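Local atomic coordinates of hypothetical protein (Legionella pneumophila subsp. pneumophila, PDB entry 4G2A), a protein that is of unknown function but, with its YARHG and DUF4424 regions, has been proposed as a nutrient-binding protein. Residues E178-T183 against D213-W218; T185-E190 against L229-F234. All blocks are in the same frame, centred on the assembly; numbering follows the deposited sequence.

Contact 1 (E178-T183 against D213-W218)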
loop_
_atom_site.group_PDB
_atom_site.type_symbol
_atom_site.label_atom_id
_atom_site.label_comp_id
_atom_site.label_asym_id
_atom_site.label_seq_id
_atom_site.Cartn_x
_atom_site.Cartn_y
_atom_site.Cartn_z
ATOM N N GLU A 178 8.710 4.073 6.185
ATOM C CA GLU A 178 8.697 4.947 5.021
ATOM C C GLU A 178 7.923 4.303 3.868
ATOM O O GLU A 178 8.271 3.202 3.434
ATOM C CB GLU A 178 10.143 5.287 4.614
ATOM C CG GLU A 178 10.294 6.446 3.643
ATOM C CD GLU A 178 11.726 6.743 3.227
ATOM O OE1 GLU A 178 12.503 5.782 3.023
ATOM O OE2 GLU A 178 12.068 7.940 3.086
ATOM N N VAL A 179 6.861 5.003 3.382
ATOM C CA VAL A 179 6.071 4.580 2.217
ATOM C C VAL A 179 6.396 5.536 1.053
ATOM O O VAL A 179 6.323 6.758 1.214
ATOM C CB VAL A 179 4.568 4.477 2.505
ATOM C CG1 VAL A 179 3.792 4.175 1.215
ATOM C CG2 VAL A 179 4.301 3.408 3.566
ATOM N N ILE A 180 6.863 4.965 -0.071
ATOM C CA ILE A 180 7.338 5.676 -1.274
ATOM C C ILE A 180 6.596 5.137 -2.493
ATOM O O ILE A 180 7.067 4.195 -3.128
ATOM C CB ILE A 180 8.893 5.551 -1.456
ATOM C CG1 ILE A 180 9.632 5.799 -0.145
ATOM C CG2 ILE A 180 9.432 6.467 -2.585
ATOM C CD1 ILE A 180 10.893 5.023 -0.015
ATOM N N PRO A 181 5.463 5.763 -2.866
ATOM C CA PRO A 181 4.678 5.245 -4.003
ATOM C C PRO A 181 5.384 5.311 -5.364
ATOM O O PRO A 181 5.086 4.490 -6.234
ATOM C CB PRO A 181 3.429 6.128 -3.992
ATOM C CG PRO A 181 3.328 6.640 -2.587
ATOM C CD PRO A 181 4.749 6.864 -2.180
ATOM N N ASN A 182 6.291 6.297 -5.560
ATOM C CA ASN A 182 7.032 6.514 -6.803
ATOM C C ASN A 182 6.117 6.980 -7.956
ATOM O O ASN A 182 6.494 6.898 -9.131
ATOM C CB ASN A 182 7.838 5.276 -7.196
ATOM C CG ASN A 182 9.033 5.087 -6.311
ATOM O OD1 ASN A 182 9.830 5.995 -6.113
ATOM N ND2 ASN A 182 9.188 3.911 -5.762
ATOM N N THR A 183 4.923 7.482 -7.609
ATOM C CA THR A 183 3.931 8.045 -8.538
ATOM C C THR A 183 3.220 9.172 -7.780
ATOM O O THR A 183 3.162 9.066 -6.555
ATOM C CB THR A 183 2.960 6.953 -9.068
ATOM O OG1 THR A 183 2.199 7.474 -10.167
ATOM C CG2 THR A 183 2.000 6.428 -8.004
ATOM N N ASP A 213 7.766 11.948 -6.124
ATOM C CA ASP A 213 8.678 11.782 -5.002
ATOM C C ASP A 213 8.004 12.041 -3.638
ATOM O O ASP A 213 8.697 12.051 -2.626
ATOM C CB ASP A 213 9.889 12.711 -5.203
ATOM C CG ASP A 213 10.662 12.443 -6.490
ATOM O OD1 ASP A 213 10.987 11.258 -6.756
ATOM O OD2 ASP A 213 10.949 13.417 -7.227
ATOM N N ARG A 214 6.665 12.213 -3.604
ATOM C CA ARG A 214 5.902 12.446 -2.373
ATOM C C ARG A 214 5.936 11.174 -1.519
ATOM O O ARG A 214 5.498 10.131 -1.972
ATOM C CB ARG A 214 4.471 12.898 -2.690
ATOM C CG ARG A 214 3.829 13.713 -1.575
ATOM C CD ARG A 214 2.309 13.721 -1.685
ATOM N NE ARG A 214 1.699 14.839 -0.957
ATOM C CZ ARG A 214 0.592 14.743 -0.233
ATOM N NH1 ARG A 214 -0.040 13.583 -0.122
ATOM N NH2 ARG A 214 0.093 15.812 0.372
ATOM N N LYS A 215 6.579 11.251 -0.342
ATOM C CA LYS A 215 6.825 10.150 0.608
ATOM C C LYS A 215 6.070 10.373 1.901
ATOM O O LYS A 215 5.839 11.524 2.277
ATOM C CB LYS A 215 8.326 10.043 0.933
ATOM C CG LYS A 215 9.207 9.622 -0.222
ATOM C CD LYS A 215 10.700 9.892 0.065
ATOM C CE LYS A 215 11.167 11.251 -0.388
ATOM N NZ LYS A 215 11.231 11.357 -1.872
ATOM N N TYR A 216 5.712 9.271 2.588
ATOM C CA TYR A 216 4.986 9.260 3.860
ATOM C C TYR A 216 5.893 8.627 4.897
ATOM O O TYR A 216 6.260 7.453 4.759
ATOM C CB TYR A 216 3.652 8.512 3.704
ATOM C CG TYR A 216 2.815 9.078 2.573
ATOM C CD1 TYR A 216 2.039 10.222 2.760
ATOM C CD2 TYR A 216 2.878 8.533 1.293
ATOM C CE1 TYR A 216 1.316 10.789 1.706
ATOM C CE2 TYR A 216 2.168 9.096 0.227
ATOM C CZ TYR A 216 1.375 10.214 0.444
ATOM O OH TYR A 216 0.635 10.738 -0.577
ATOM N N ILE A 217 6.328 9.434 5.885
ATOM C CA ILE A 217 7.322 9.016 6.878
ATOM C C ILE A 217 6.809 9.091 8.324
ATOM O O ILE A 217 6.160 10.053 8.729
ATOM C CB ILE A 217 8.621 9.887 6.705
ATOM C CG1 ILE A 217 9.260 9.664 5.336
ATOM C CG2 ILE A 217 9.674 9.638 7.782
ATOM C CD1 ILE A 217 9.248 10.859 4.509
ATOM N N TRP A 218 7.168 8.064 9.091
ATOM C CA TRP A 218 6.991 7.917 10.534
ATOM C C TRP A 218 8.374 7.700 11.147
ATOM O O TRP A 218 9.190 6.989 10.553
ATOM C CB TRP A 218 6.086 6.723 10.879
ATOM C CG TRP A 218 4.649 6.811 10.473
ATOM C CD1 TRP A 218 3.583 6.980 11.304
ATOM C CD2 TRP A 218 4.103 6.507 9.176
ATOM N NE1 TRP A 218 2.407 6.901 10.587
ATOM C CE2 TRP A 218 2.695 6.576 9.286
ATOM C CE3 TRP A 218 4.671 6.194 7.923
ATOM C CZ2 TRP A 218 1.842 6.326 8.200
ATOM C CZ3 TRP A 218 3.830 5.974 6.842
ATOM C CH2 TRP A 218 2.430 6.043 6.986
HETATM O O HOH W 1 6.944 8.647 -4.085
HETATM O O HOH W 2 3.444 9.921 -4.015
#
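Val179 and Tyr216 face each other as a hydrogen-bonded antiparallel pair: Val179 N donates to Tyr216 O at 2.9 Å, Tyr216 N donates to Val179 O at 2.9 Å, and both bonds are nearly straight. The same carbonyl oxygens each take a CA-H...O contact as well, Tyr216 O from Glu178 CA and Val179 O from Lys215 CA. Glu178 and Ile217 form the neighbouring non-hydrogen-bonded pair. Past Pro181, which has no N-H to offer, water takes over: one molecule accepts from Asn182 N and donates to Arg214 O, and a second donates to both Arg214 O and Thr183 O.

Strand 174-180 runs between two partners in the beta-rich part of the chain, antiparallel to strand 215-220 and parallel to strand 21-33, where Ile30 bonds the backbones of Glu178 and Ile180.

Apolar contacts line the face of Val179 and Tyr216, which Leu231 and Leu233 of strand 229-235 cover. Val179 CG2 lies alongside the indole, 4.2 Å from Trp218 CZ3. Pro181 crosses the phenol at about a right angle, its CG in the ring plane at the edge, 3.9 Å from Tyr216 CE2.

On the face of Glu178 and Ile217, Glu178 CG touches Ile217 CG1. Lys215 lies alongside Ile180, with Lys215 CG 3.8 Å from Ile180 CG1. Its chain then bends, chi3 -91° setting CE aside, and Lys215 NZ reaches back to a lone pair of Asp213 O at 2.7 Å. Lys215 NZ stays 6.1 Å from Glu178 OE2. Arg214 NH1 donates in its guanidinium plane to Tyr216 OH, which probably also bonds Thr185 OG1.

Contact 2 (T185-E190 against L229-F234). With SO4 (sulfate ion), chain H; SO4 (sulfate ion), chain G.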
loop_
_atom_site.group_PDB
_atom_site.type_symbol
_atom_site.label_atom_id
_atom_site.label_comp_id
_atom_site.label_asym_id
_atom_site.label_seq_id
_atom_site.Cartn_x
_atom_site.Cartn_y
_atom_site.Cartn_z
ATOM N N THR A 185 0.605 11.026 -5.571
ATOM C CA THR A 185 -0.485 10.535 -4.726
ATOM C C THR A 185 -1.033 11.617 -3.810
ATOM O O THR A 185 -0.430 12.672 -3.620
ATOM C CB THR A 185 -0.041 9.327 -3.809
ATOM O OG1 THR A 185 0.957 9.768 -2.900
ATOM C CG2 THR A 185 0.453 8.114 -4.579
ATOM N N ARG A 186 -2.179 11.310 -3.230
ATOM C CA ARG A 186 -2.888 12.028 -2.177
ATOM C C ARG A 186 -3.447 11.001 -1.205
ATOM O O ARG A 186 -3.745 9.870 -1.615
ATOM C CB ARG A 186 -4.040 12.897 -2.742
ATOM C CG ARG A 186 -3.628 14.256 -3.301
ATOM C CD ARG A 186 -2.845 15.075 -2.290
ATOM N NE ARG A 186 -2.371 16.348 -2.827
ATOM C CZ ARG A 186 -1.237 16.515 -3.496
ATOM N NH1 ARG A 186 -0.464 15.474 -3.782
ATOM N NH2 ARG A 186 -0.892 17.719 -3.931
ATOM N N LEU A 187 -3.623 11.381 0.071
ATOM C CA LEU A 187 -4.289 10.503 1.031
ATOM C C LEU A 187 -5.763 10.488 0.686
ATOM O O LEU A 187 -6.278 11.525 0.263
ATOM C CB LEU A 187 -4.112 11.000 2.485
ATOM C CG LEU A 187 -2.727 11.147 3.026
ATOM C CD1 LEU A 187 -2.762 11.821 4.391
ATOM C CD2 LEU A 187 -2.036 9.826 3.096
ATOM N N CYS A 188 -6.462 9.364 0.908
ATOM C CA CYS A 188 -7.903 9.333 0.669
ATOM C C CYS A 188 -8.616 10.200 1.711
ATOM O O CYS A 188 -9.692 10.700 1.431
ATOM C CB CYS A 188 -8.431 7.906 0.664
ATOM S SG CYS A 188 -7.552 6.799 -0.473
ATOM N N SER A 189 -7.986 10.431 2.878
ATOM C CA SER A 189 -8.472 11.323 3.938
ATOM C C SER A 189 -8.290 12.823 3.534
ATOM O O SER A 189 -8.876 13.700 4.183
ATOM C CB SER A 189 -7.765 11.023 5.266
ATOM O OG SER A 189 -6.374 11.304 5.261
ATOM N N GLU A 190 -7.489 13.112 2.472
ATOM C CA GLU A 190 -7.297 14.474 1.928
ATOM C C GLU A 190 -8.342 14.772 0.794
ATOM O O GLU A 190 -8.514 15.928 0.406
ATOM C CB GLU A 190 -5.865 14.674 1.388
ATOM C CG GLU A 190 -4.766 14.712 2.443
ATOM C CD GLU A 190 -3.356 14.887 1.904
ATOM O OE1 GLU A 190 -2.924 14.063 1.069
ATOM O OE2 GLU A 190 -2.668 15.839 2.340
ATOM N N LEU A 229 0.333 -0.246 10.501
ATOM C CA LEU A 229 0.476 0.735 9.447
ATOM C C LEU A 229 -0.724 0.541 8.522
ATOM O O LEU A 229 -0.988 -0.566 8.035
ATOM C CB LEU A 229 1.812 0.635 8.685
ATOM C CG LEU A 229 1.854 1.370 7.335
ATOM C CD1 LEU A 229 1.799 2.847 7.535
ATOM C CD2 LEU A 229 3.071 1.031 6.587
ATOM N N SER A 230 -1.495 1.600 8.373
ATOM C CA SER A 230 -2.667 1.631 7.522
ATOM C C SER A 230 -2.618 2.921 6.749
ATOM O O SER A 230 -2.764 4.000 7.324
ATOM C CB SER A 230 -3.945 1.509 8.348
ATOM O OG SER A 230 -5.078 1.500 7.495
ATOM N N LEU A 231 -2.315 2.821 5.459
ATOM C CA LEU A 231 -2.217 3.997 4.612
ATOM C C LEU A 231 -3.021 3.787 3.339
ATOM O O LEU A 231 -2.750 2.894 2.532
ATOM C CB LEU A 231 -0.740 4.333 4.327
ATOM C CG LEU A 231 -0.425 5.622 3.577
ATOM C CD1 LEU A 231 -0.829 6.852 4.382
ATOM C CD2 LEU A 231 1.053 5.693 3.253
ATOM N N CYS A 232 -4.046 4.605 3.209
ATOM C CA CYS A 232 -4.970 4.637 2.093
ATOM C C CYS A 232 -4.595 5.807 1.148
ATOM O O CYS A 232 -4.554 6.972 1.578
ATOM C CB CYS A 232 -6.392 4.767 2.620
ATOM S SG CYS A 232 -7.653 4.548 1.358
ATOM N N LEU A 233 -4.295 5.487 -0.121
ATOM C CA LEU A 233 -3.834 6.470 -1.114
ATOM C C LEU A 233 -4.647 6.520 -2.377
ATOM O O LEU A 233 -5.199 5.504 -2.813
ATOM C CB LEU A 233 -2.383 6.164 -1.544
ATOM C CG LEU A 233 -1.279 6.201 -0.493
ATOM C CD1 LEU A 233 0.036 5.721 -1.094
ATOM C CD2 LEU A 233 -1.127 7.584 0.100
ATOM N N PHE A 234 -4.646 7.697 -3.017
ATOM C CA PHE A 234 -5.226 7.877 -4.335
ATOM C C PHE A 234 -4.081 8.028 -5.308
ATOM O O PHE A 234 -3.175 8.807 -5.055
ATOM C CB PHE A 234 -6.181 9.100 -4.420
ATOM C CG PHE A 234 -7.644 8.822 -4.178
ATOM C CD1 PHE A 234 -8.350 7.949 -5.001
ATOM C CD2 PHE A 234 -8.331 9.474 -3.163
ATOM C CE1 PHE A 234 -9.699 7.687 -4.770
ATOM C CE2 PHE A 234 -9.681 9.216 -2.931
ATOM C CZ PHE A 234 -10.357 8.324 -3.739
HETATM S S SO4 H . 2.403 17.336 -5.095
HETATM O O1 SO4 H . 1.951 16.179 -5.880
HETATM O O2 SO4 H . 1.448 18.436 -5.288
HETATM O O3 SO4 H . 2.471 16.988 -3.680
HETATM O O4 SO4 H . 3.728 17.762 -5.535
HETATM S S SO4 G . -4.010 19.634 -3.582
HETATM O O1 SO4 G . -3.309 19.718 -4.868
HETATM O O2 SO4 G . -4.831 20.826 -3.385
HETATM O O3 SO4 G . -4.873 18.450 -3.561
HETATM O O4 SO4 G . -3.030 19.546 -2.500
HETATM O O HOH W 3 -5.904 8.225 3.528
#
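Cys188 reaches across to Cys232 and Phe234 through both of its side-chain atoms. Its CB meets Cys232 SG at 3.5 Å and, above the plane of the phenyl ring near its rim, Phe234 CE2 at 4.0 Å. From there chi1 -53° sets the sulfur beside the backbone N, and Cys188 SG ends 2.9 Å from Cys232 SG. The two cysteines are a known disulfide of this protein, although the sulfurs modelled here stand farther apart than in a closed S-S bond. The same SG also lies over one face of Phe234, 4.2 Å from the ring centroid and 23° off the ring normal, a sulfur-aromatic contact displaced toward the rim. Tyr154 meets the Phe234 ring as well.

The backbones join as a short antiparallel pairing at 132°, well away from straight opposition. Phe234 N donates to Arg186 O at 2.7 Å, Arg186 N returns a longer bond to Phe234 O, and Cys188 N reaches Cys232 O from above the carbonyl plane. Strand 229-235 also pairs with strand 155-160, so the brief strand 185-187 is added along a second margin of it. Leu187 and Leu233 diverge at CB, but Leu187 CD2 touches both Leu233 CD2 and, at 3.5 Å, Leu231 CD1, where Leu187 and Leu231 cross at about a right angle.

After Leu187 the chain turns. Glu190 N bonds Leu187 O, and Glu190 OE1 takes the Leu187 N-H on its anti lone pair while also forming a salt bridge with Arg214. Arg186 leads outward: its NH1 donates to Thr185 O at 2.8 Å, and its guanidinium edge holds two sulfates, probably from the crystallisation liquor, most closely through Arg186 NH2 to O2 of the chain H ion at 2.8 Å.

Overall arrangement
Both contacts are antiparallel strand pairings, and they alternate along the chain: strands 174-180 and 185-187 follow one another, as do 215-220 and 229-235. Contact 2 is the more buried and relies on sulfur, aromatic and leucine packing, with Arg186 turned outward to sulfates. Contact 1 is two-faced, apolar toward strand 229-235 and mixed where Glu178, Lys215 and Ile217 lie. Its centre is about 11 Å from that of contact 2. They touch directly, joined by one probable hydroxyl-hydroxyl bond and a salt bridge, and Trp218 packs on Leu229. The helices of the C-terminal part, with the YARHG region, follow strand 229-235 in the chain.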